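Local coordinates for protein adhesin (Neisseria meningitidis, PDB 5MY7) that inhibits lysozyme and probably also serves as a meningococcal adhesin, at residues A[46-59]-A[84-98]. Numbering follows the deposited sequence.
Sequences VTYGFNKQGLTTYA and YGKEGGYVLGTGVMD
Met97 lays its methyl, CE, over the centre of the Tyr48 ring, 3.6 Å from the centroid and 14° off the ring normal, a CH-pi contact. SD stands farther above the same face, a Met-aromatic pair at longer range. The bent side chain (chi3 -91°) brings CE rather than SD down onto the ring. Val46 CG1 lies against the other face, toward the rim, and Tyr48 is thus held between a methyl of each segment; its OH is hydrogen-bonded to that of Tyr36. Tyr84 runs across Tyr48 at about a right angle, with one ring face over Ala59 CB (3.9 Å from CB to the centroid). At the edge of this ring, near its plane, Thr56 OG1 meets Tyr84 OH at 2.7 Å, the one direct hydrogen bond between the segments. Thr56 OG1 sits between backbone N and carbonyl carbon (chi1 61°), where it also reaches a water 2.6 Å away; that water accepts from Thr56 N and donates to Met97 O, tying the two backbones together. Beyond, Leu92 CD1 and Val46 CG1 meet tip to tip at 4.0 Å, and CD1 also touches Ala59 CB. Packing thins toward the 51-54 turn: Phe50 CE1 comes no nearer than 4.0 Å to Asp98 C, and Gly54 and Asp98 lie exposed to solvent. The contact brings together the two four-stranded antiparallel sheets of this ACP-like domain: strands 43-50 and 56-63 face strands 82-84 and 91-94 and the loop that follows, which contributes Met97, while Ile107 of strand 107-110 packs against Val46, Tyr48 and Leu92, and Met70 of strand 66-71 touches Tyr84.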
ATOM      1  N   VAL A  46      -3.954   5.416   3.559  1.00 19.00           N
ATOM      2  CA  VAL A  46      -2.897   4.430   3.874  1.00 19.08           C
ATOM      3  C   VAL A  46      -1.779   5.093   4.652  1.00 19.47           C
ATOM      4  O   VAL A  46      -1.306   6.174   4.283  1.00 21.20           O
ATOM      5  CB  VAL A  46      -2.278   3.786   2.581  1.00 19.00           C
ATOM      6  CG1 VAL A  46      -1.244   2.687   2.935  1.00 19.60           C
ATOM      7  CG2 VAL A  46      -3.390   3.228   1.698  1.00 18.59           C
ATOM      8  N   THR A  47      -1.362   4.431   5.744  1.00 19.17           N
ATOM      9  CA  THR A  47      -0.265   4.849   6.602  1.00 21.17           C
ATOM     10  C   THR A  47       0.939   3.927   6.390  1.00 20.50           C
ATOM     11  O   THR A  47       0.798   2.701   6.513  1.00 22.37           O
ATOM     12  CB  THR A  47      -0.697   4.891   8.078  1.00 23.73           C
ATOM     13  OG1 THR A  47      -1.795   5.809   8.225  1.00 25.86           O
ATOM     14  CG2 THR A  47       0.485   5.326   8.994  1.00 25.23           C
ATOM     15  N   TYR A  48       2.082   4.525   6.038  1.00 20.53           N
ATOM     16  CA  TYR A  48       3.322   3.809   5.818  1.00 21.75           C
ATOM     17  C   TYR A  48       4.260   4.005   6.997  1.00 23.47           C
ATOM     18  O   TYR A  48       4.478   5.159   7.464  1.00 25.16           O
ATOM     19  CB  TYR A  48       4.005   4.263   4.517  1.00 22.44           C
ATOM     20  CG  TYR A  48       3.127   4.140   3.278  1.00 20.87           C
ATOM     21  CD1 TYR A  48       3.017   2.920   2.592  1.00 21.18           C
ATOM     22  CD2 TYR A  48       2.351   5.204   2.802  1.00 21.11           C
ATOM     23  CE1 TYR A  48       2.198   2.771   1.486  1.00 20.58           C
ATOM     24  CE2 TYR A  48       1.545   5.062   1.683  1.00 21.88           C
ATOM     25  CZ  TYR A  48       1.454   3.842   1.034  1.00 21.04           C
ATOM     26  OH  TYR A  48       0.650   3.676  -0.092  1.00 20.60           O
ATOM     27  N   GLY A  49       4.838   2.882   7.464  1.00 23.24           N
ATOM     28  CA  GLY A  49       5.928   2.918   8.448  1.00 26.69           C
ATOM     29  C   GLY A  49       7.309   2.933   7.819  1.00 27.79           C
ATOM     30  O   GLY A  49       7.558   2.226   6.827  1.00 28.89           O
ATOM     31  N   PHE A  50       8.194   3.750   8.403  1.00 27.52           N
ATOM     32  CA  PHE A  50       9.572   3.909   7.919  1.00 27.24           C
ATOM     33  C   PHE A  50      10.579   3.670   9.036  1.00 29.45           C
ATOM     34  O   PHE A  50      10.368   4.193  10.119  1.00 33.78           O
ATOM     35  CB  PHE A  50       9.776   5.338   7.432  1.00 30.08           C
ATOM     36  CG  PHE A  50       9.111   5.653   6.103  1.00 31.00           C
ATOM     37  CD1 PHE A  50       9.794   5.470   4.901  1.00 35.32           C
ATOM     38  CD2 PHE A  50       7.821   6.154   6.062  1.00 30.60           C
ATOM     39  CE1 PHE A  50       9.197   5.765   3.682  1.00 39.74           C
ATOM     40  CE2 PHE A  50       7.226   6.465   4.861  1.00 35.19           C
ATOM     41  CZ  PHE A  50       7.895   6.262   3.669  1.00 36.88           C
ATOM     42  N   ASN A  51      11.610   2.838   8.795  1.00 26.88           N
ATOM     43  CA  ASN A  51      12.638   2.547   9.832  1.00 26.91           C
ATOM     44  C   ASN A  51      13.748   3.603   9.796  1.00 29.88           C
ATOM     45  O   ASN A  51      13.709   4.510   8.944  1.00 30.47           O
ATOM     46  CB  ASN A  51      13.155   1.101   9.731  1.00 28.41           C
ATOM     47  CG  ASN A  51      14.147   0.878   8.608  1.00 27.59           C
ATOM     48  OD1 ASN A  51      14.380   1.736   7.768  1.00 30.04           O
ATOM     49  ND2 ASN A  51      14.728  -0.334   8.584  1.00 29.82           N
ATOM     50  N   LYS A  52      14.758   3.445  10.654  1.00 28.80           N
ATOM     51  CA  LYS A  52      15.877   4.404  10.733  1.00 34.60           C
ATOM     52  C   LYS A  52      16.848   4.354   9.535  1.00 35.12           C
ATOM     53  O   LYS A  52      17.716   5.225   9.390  1.00 42.84           O
ATOM     54  CB  LYS A  52      16.643   4.221  12.047  1.00 34.11           C
ATOM     55  CG  LYS A  52      15.778   4.437  13.254  1.00 39.35           C
ATOM     56  CD  LYS A  52      16.490   4.061  14.561  1.00 46.94           C
ATOM     57  CE  LYS A  52      15.459   3.822  15.666  1.00 56.46           C
ATOM     58  NZ  LYS A  52      15.944   3.041  16.835  1.00 61.09           N
ATOM     59  N   GLN A  53      16.741   3.302   8.712  1.00 36.00           N
ATOM     60  CA  GLN A  53      17.453   3.221   7.444  1.00 36.45           C
ATOM     61  C   GLN A  53      16.717   3.965   6.333  1.00 37.30           C
ATOM     62  O   GLN A  53      17.220   3.991   5.203  1.00 43.13           O
ATOM     63  CB  GLN A  53      17.570   1.772   6.957  1.00 41.58           C
ATOM     64  CG  GLN A  53      18.147   0.727   7.897  1.00 45.81           C
ATOM     65  CD  GLN A  53      17.985  -0.686   7.334  1.00 48.77           C
ATOM     66  OE1 GLN A  53      16.867  -1.202   7.165  1.00 52.82           O
ATOM     67  NE2 GLN A  53      19.094  -1.292   6.999  1.00 50.72           N
ATOM     68  N   GLY A  54      15.525   4.521   6.604  1.00 33.22           N
ATOM     69  CA  GLY A  54      14.708   5.152   5.560  1.00 35.04           C
ATOM     70  C   GLY A  54      13.886   4.202   4.679  1.00 36.25           C
ATOM     71  O   GLY A  54      13.318   4.666   3.718  1.00 37.49           O
ATOM     72  N   LEU A  55      13.820   2.903   4.996  1.00 31.88           N
ATOM     73  CA  LEU A  55      13.050   1.908   4.229  1.00 32.40           C
ATOM     74  C   LEU A  55      11.653   1.731   4.856  1.00 29.62           C
ATOM     75  O   LEU A  55      11.489   1.803   6.083  1.00 31.08           O
ATOM     76  CB  LEU A  55      13.783   0.550   4.231  1.00 33.31           C
ATOM     77  CG  LEU A  55      15.257   0.495   3.740  1.00 39.13           C
ATOM     78  CD1 LEU A  55      15.973  -0.793   4.154  1.00 39.18           C
ATOM     79  CD2 LEU A  55      15.362   0.678   2.234  1.00 39.46           C
ATOM     80  N   THR A  56      10.642   1.470   4.025  1.00 26.51           N
ATOM     81  CA  THR A  56       9.262   1.171   4.537  1.00 25.30           C
ATOM     82  C   THR A  56       9.215  -0.249   5.124  1.00 26.16           C
ATOM     83  O   THR A  56       9.916  -1.184   4.663  1.00 26.54           O
ATOM     84  CB  THR A  56       8.054   1.347   3.515  1.00 28.09           C
ATOM     85  OG1 THR A  56       8.275   0.441   2.420  1.00 31.45           O
ATOM     86  CG2 THR A  56       7.942   2.815   3.089  1.00 31.21           C
ATOM     87  N   THR A  57       8.456  -0.387   6.196  1.00 22.14           N
ATOM     88  CA  THR A  57       8.286  -1.663   6.873  1.00 20.92           C
ATOM     89  C   THR A  57       6.871  -2.233   6.796  1.00 20.39           C
ATOM     90  O   THR A  57       6.662  -3.443   6.973  1.00 19.76           O
ATOM     91  CB  THR A  57       8.688  -1.541   8.344  1.00 23.10           C
ATOM     92  OG1 THR A  57       7.831  -0.619   8.999  1.00 27.36           O
ATOM     93  CG2 THR A  57      10.177  -1.091   8.495  1.00 23.15           C
ATOM     94  N   TYR A  58       5.869  -1.373   6.563  1.00 19.93           N
ATOM     95  CA  TYR A  58       4.475  -1.813   6.446  1.00 17.96           C
ATOM     96  C   TYR A  58       3.633  -0.719   5.758  1.00 18.58           C
ATOM     97  O   TYR A  58       4.056   0.453   5.678  1.00 18.97           O
ATOM     98  CB  TYR A  58       3.857  -2.183   7.819  1.00 19.57           C
ATOM     99  CG  TYR A  58       3.638  -0.973   8.767  1.00 22.18           C
ATOM    100  CD1 TYR A  58       2.517  -0.162   8.638  1.00 23.71           C
ATOM    101  CD2 TYR A  58       4.526  -0.685   9.779  1.00 24.78           C
ATOM    102  CE1 TYR A  58       2.300   0.915   9.490  1.00 26.29           C
ATOM    103  CE2 TYR A  58       4.326   0.395  10.628  1.00 26.56           C
ATOM    104  CZ  TYR A  58       3.200   1.177  10.504  1.00 27.57           C
ATOM    105  OH  TYR A  58       3.015   2.263  11.354  1.00 34.39           O
ATOM    106  N   ALA A  59       2.451  -1.156   5.280  1.00 18.06           N
ATOM    107  CA  ALA A  59       1.358  -0.263   4.812  1.00 17.21           C
ATOM    108  C   ALA A  59       0.101  -0.659   5.550  1.00 17.89           C
ATOM    109  O   ALA A  59      -0.262  -1.833   5.578  1.00 21.23           O
ATOM    110  CB  ALA A  59       1.144  -0.419   3.303  1.00 17.28           C
ATOM    111  N   TYR A  84       3.336  -5.088  -0.379  1.00 17.42           N
ATOM    112  CA  TYR A  84       3.023  -5.320   1.048  1.00 16.71           C
ATOM    113  C   TYR A  84       1.947  -6.398   1.183  1.00 17.13           C
ATOM    114  O   TYR A  84       0.965  -6.372   0.396  1.00 17.87           O
ATOM    115  CB  TYR A  84       2.534  -4.031   1.726  1.00 16.56           C
ATOM    116  CG  TYR A  84       3.453  -2.828   1.586  1.00 16.69           C
ATOM    117  CD1 TYR A  84       3.444  -2.042   0.442  1.00 18.75           C
ATOM    118  CD2 TYR A  84       4.306  -2.458   2.590  1.00 17.84           C
ATOM    119  CE1 TYR A  84       4.236  -0.928   0.305  1.00 19.26           C
ATOM    120  CE2 TYR A  84       5.134  -1.350   2.457  1.00 19.00           C
ATOM    121  CZ  TYR A  84       5.100  -0.567   1.322  1.00 20.55           C
ATOM    122  OH  TYR A  84       5.887   0.588   1.175  1.00 24.72           O
ATOM    123  N   GLY A  85       2.070  -7.303   2.174  1.00 17.74           N
ATOM    124  CA  GLY A  85       1.054  -8.326   2.448  1.00 19.15           C
ATOM    125  C   GLY A  85       1.559  -9.727   2.204  1.00 22.72           C
ATOM    126  O   GLY A  85       2.654  -9.921   1.688  1.00 27.38           O
ATOM    127  N   LYS A  86       0.746 -10.682   2.624  1.00 25.20           N
ATOM    128  CA  LYS A  86       1.077 -12.107   2.577  1.00 30.19           C
ATOM    129  C   LYS A  86      -0.035 -12.906   1.876  1.00 26.58           C
ATOM    130  O   LYS A  86      -1.167 -12.425   1.786  1.00 23.65           O
ATOM    131  CB  LYS A  86       1.414 -12.640   3.985  1.00 37.82           C
ATOM    132  CG  LYS A  86       0.277 -12.715   4.987  1.00 46.13           C
ATOM    133  CD  LYS A  86       0.781 -12.994   6.431  1.00 52.81           C
ATOM    134  CE  LYS A  86      -0.159 -12.456   7.519  1.00 60.63           C
ATOM    135  NZ  LYS A  86      -1.595 -12.859   7.358  1.00 66.55           N
ATOM    136  N   GLU A  87       0.276 -14.135   1.426  1.00 29.94           N
ATOM    137  CA  GLU A  87      -0.738 -14.966   0.759  1.00 30.75           C
ATOM    138  C   GLU A  87      -1.895 -15.206   1.677  1.00 29.11           C
ATOM    139  O   GLU A  87      -1.705 -15.629   2.826  1.00 29.51           O
ATOM    140  CB  GLU A  87      -0.197 -16.341   0.318  1.00 35.35           C
ATOM    141  CG  GLU A  87      -1.255 -17.275  -0.374  1.00 40.62           C
ATOM    142  CD  GLU A  87      -2.002 -16.668  -1.599  1.00 42.96           C
ATOM    143  OE1 GLU A  87      -1.314 -16.013  -2.318  1.00 38.07           O
ATOM    144  OE2 GLU A  87      -3.251 -16.850  -1.925  1.00 41.63           O
ATOM    145  N   GLY A  88      -3.094 -14.966   1.171  1.00 28.52           N
ATOM    146  CA  GLY A  88      -4.318 -15.063   1.976  1.00 30.61           C
ATOM    147  C   GLY A  88      -4.861 -13.800   2.599  1.00 29.24           C
ATOM    148  O   GLY A  88      -6.003 -13.798   3.109  1.00 33.88           O
ATOM    149  N   GLY A  89      -4.046 -12.755   2.601  1.00 25.40           N
ATOM    150  CA  GLY A  89      -4.447 -11.448   3.046  1.00 24.16           C
ATOM    151  C   GLY A  89      -4.621 -10.446   1.883  1.00 20.12           C
ATOM    152  O   GLY A  89      -4.476 -10.743   0.682  1.00 21.67           O
ATOM    153  N   TYR A  90      -4.898  -9.206   2.269  1.00 19.47           N
ATOM    154  CA  TYR A  90      -4.878  -8.084   1.318  1.00 17.87           C
ATOM    155  C   TYR A  90      -3.430  -7.830   0.875  1.00 17.06           C
ATOM    156  O   TYR A  90      -2.481  -7.951   1.695  1.00 18.61           O
ATOM    157  CB  TYR A  90      -5.493  -6.793   1.933  1.00 19.21           C
ATOM    158  CG  TYR A  90      -7.020  -6.849   2.033  1.00 19.17           C
ATOM    159  CD1 TYR A  90      -7.647  -7.408   3.149  1.00 21.85           C
ATOM    160  CD2 TYR A  90      -7.823  -6.298   1.047  1.00 19.28           C
ATOM    161  CE1 TYR A  90      -9.030  -7.461   3.232  1.00 23.99           C
ATOM    162  CE2 TYR A  90      -9.210  -6.342   1.123  1.00 20.09           C
ATOM    163  CZ  TYR A  90      -9.814  -6.925   2.223  1.00 22.07           C
ATOM    164  OH  TYR A  90     -11.193  -6.972   2.330  1.00 26.79           O
ATOM    165  N   VAL A  91      -3.269  -7.367  -0.379  1.00 16.34           N
ATOM    166  CA  VAL A  91      -1.941  -7.075  -0.942  1.00 16.66           C
ATOM    167  C   VAL A  91      -1.944  -5.704  -1.617  1.00 15.95           C
ATOM    168  O   VAL A  91      -2.767  -5.448  -2.540  1.00 17.85           O
ATOM    169  CB  VAL A  91      -1.515  -8.181  -1.955  1.00 17.97           C
ATOM    170  CG1 VAL A  91      -0.186  -7.829  -2.641  1.00 18.47           C
ATOM    171  CG2 VAL A  91      -1.395  -9.540  -1.242  1.00 19.46           C
ATOM    172  N   LEU A  92      -1.025  -4.842  -1.182  1.00 15.37           N
ATOM    173  CA  LEU A  92      -0.855  -3.498  -1.752  1.00 15.94           C
ATOM    174  C   LEU A  92       0.375  -3.454  -2.665  1.00 16.25           C
ATOM    175  O   LEU A  92       1.462  -3.869  -2.240  1.00 17.92           O
ATOM    176  CB  LEU A  92      -0.801  -2.433  -0.659  1.00 16.99           C
ATOM    177  CG  LEU A  92      -0.786  -0.934  -1.093  1.00 18.59           C
ATOM    178  CD1 LEU A  92      -1.365  -0.074   0.025  1.00 19.44           C
ATOM    179  CD2 LEU A  92       0.571  -0.365  -1.490  1.00 19.28           C
ATOM    180  N   GLY A  93       0.209  -2.935  -3.890  1.00 16.69           N
ATOM    181  CA  GLY A  93       1.327  -2.733  -4.814  1.00 17.82           C
ATOM    182  C   GLY A  93       1.505  -1.249  -5.193  1.00 17.83           C
ATOM    183  O   GLY A  93       0.494  -0.510  -5.398  1.00 18.80           O
ATOM    184  N   THR A  94       2.755  -0.796  -5.187  1.00 19.39           N
ATOM    185  CA  THR A  94       3.119   0.603  -5.468  1.00 21.22           C
ATOM    186  C   THR A  94       4.502   0.688  -6.098  1.00 21.56           C
ATOM    187  O   THR A  94       5.059  -0.347  -6.490  1.00 22.64           O
ATOM    188  CB  THR A  94       2.987   1.468  -4.202  1.00 21.80           C
ATOM    189  OG1 THR A  94       3.074   2.875  -4.557  1.00 24.26           O
ATOM    190  CG2 THR A  94       4.010   1.121  -3.153  1.00 21.60           C
ATOM    191  N   GLY A  95       5.019   1.902  -6.278  1.00 24.96           N
ATOM    192  CA  GLY A  95       6.369   2.095  -6.767  1.00 24.62           C
ATOM    193  C   GLY A  95       7.438   1.968  -5.696  1.00 25.07           C
ATOM    194  O   GLY A  95       7.287   1.249  -4.689  1.00 26.85           O
ATOM    195  N   VAL A  96       8.572   2.597  -5.949  1.00 27.61           N
ATOM    196  CA  VAL A  96       9.648   2.651  -4.981  1.00 28.77           C
ATOM    197  C   VAL A  96       9.310   3.746  -3.950  1.00 30.18           C
ATOM    198  O   VAL A  96       8.938   4.871  -4.314  1.00 37.94           O
ATOM    199  CB  VAL A  96      11.023   2.857  -5.628  1.00 33.78           C
ATOM    200  CG1 VAL A  96      12.107   2.759  -4.547  1.00 34.83           C
ATOM    201  CG2 VAL A  96      11.266   1.795  -6.689  1.00 38.44           C
ATOM    202  N   MET A  97       9.421   3.381  -2.672  1.00 31.38           N
ATOM    203  CA  MET A  97       8.971   4.217  -1.537  1.00 33.00           C
ATOM    204  C   MET A  97      10.144   4.662  -0.685  1.00 37.46           C
ATOM    205  O   MET A  97      10.777   3.852  -0.042  1.00 47.88           O
ATOM    206  CB  MET A  97       7.991   3.411  -0.679  1.00 31.81           C
ATOM    207  CG  MET A  97       6.759   2.937  -1.419  1.00 32.13           C
ATOM    208  SD  MET A  97       5.702   4.284  -2.011  1.00 32.22           S
ATOM    209  CE  MET A  97       4.578   4.506  -0.647  1.00 37.83           C
ATOM    210  N   ASP A  98      10.450   5.943  -0.740  1.00 38.99           N
ATOM    211  CA  ASP A  98      11.360   6.580   0.233  1.00 41.99           C
ATOM    212  C   ASP A  98      10.715   7.920   0.651  1.00 45.42           C
ATOM    213  O   ASP A  98       9.675   8.299   0.085  1.00 47.13           O
ATOM    214  CB  ASP A  98      12.770   6.783  -0.374  1.00 46.26           C
ATOM    215  CG  ASP A  98      12.758   7.589  -1.679  1.00 44.04           C
ATOM    216  OD1 ASP A  98      12.274   8.738  -1.684  1.00 45.69           O
ATOM    217  OD2 ASP A  98      13.287   7.087  -2.704  1.00 56.23           O
TER
HETATM  218  O   HOH W   1      10.487   1.055   1.221  1.00 42.15           O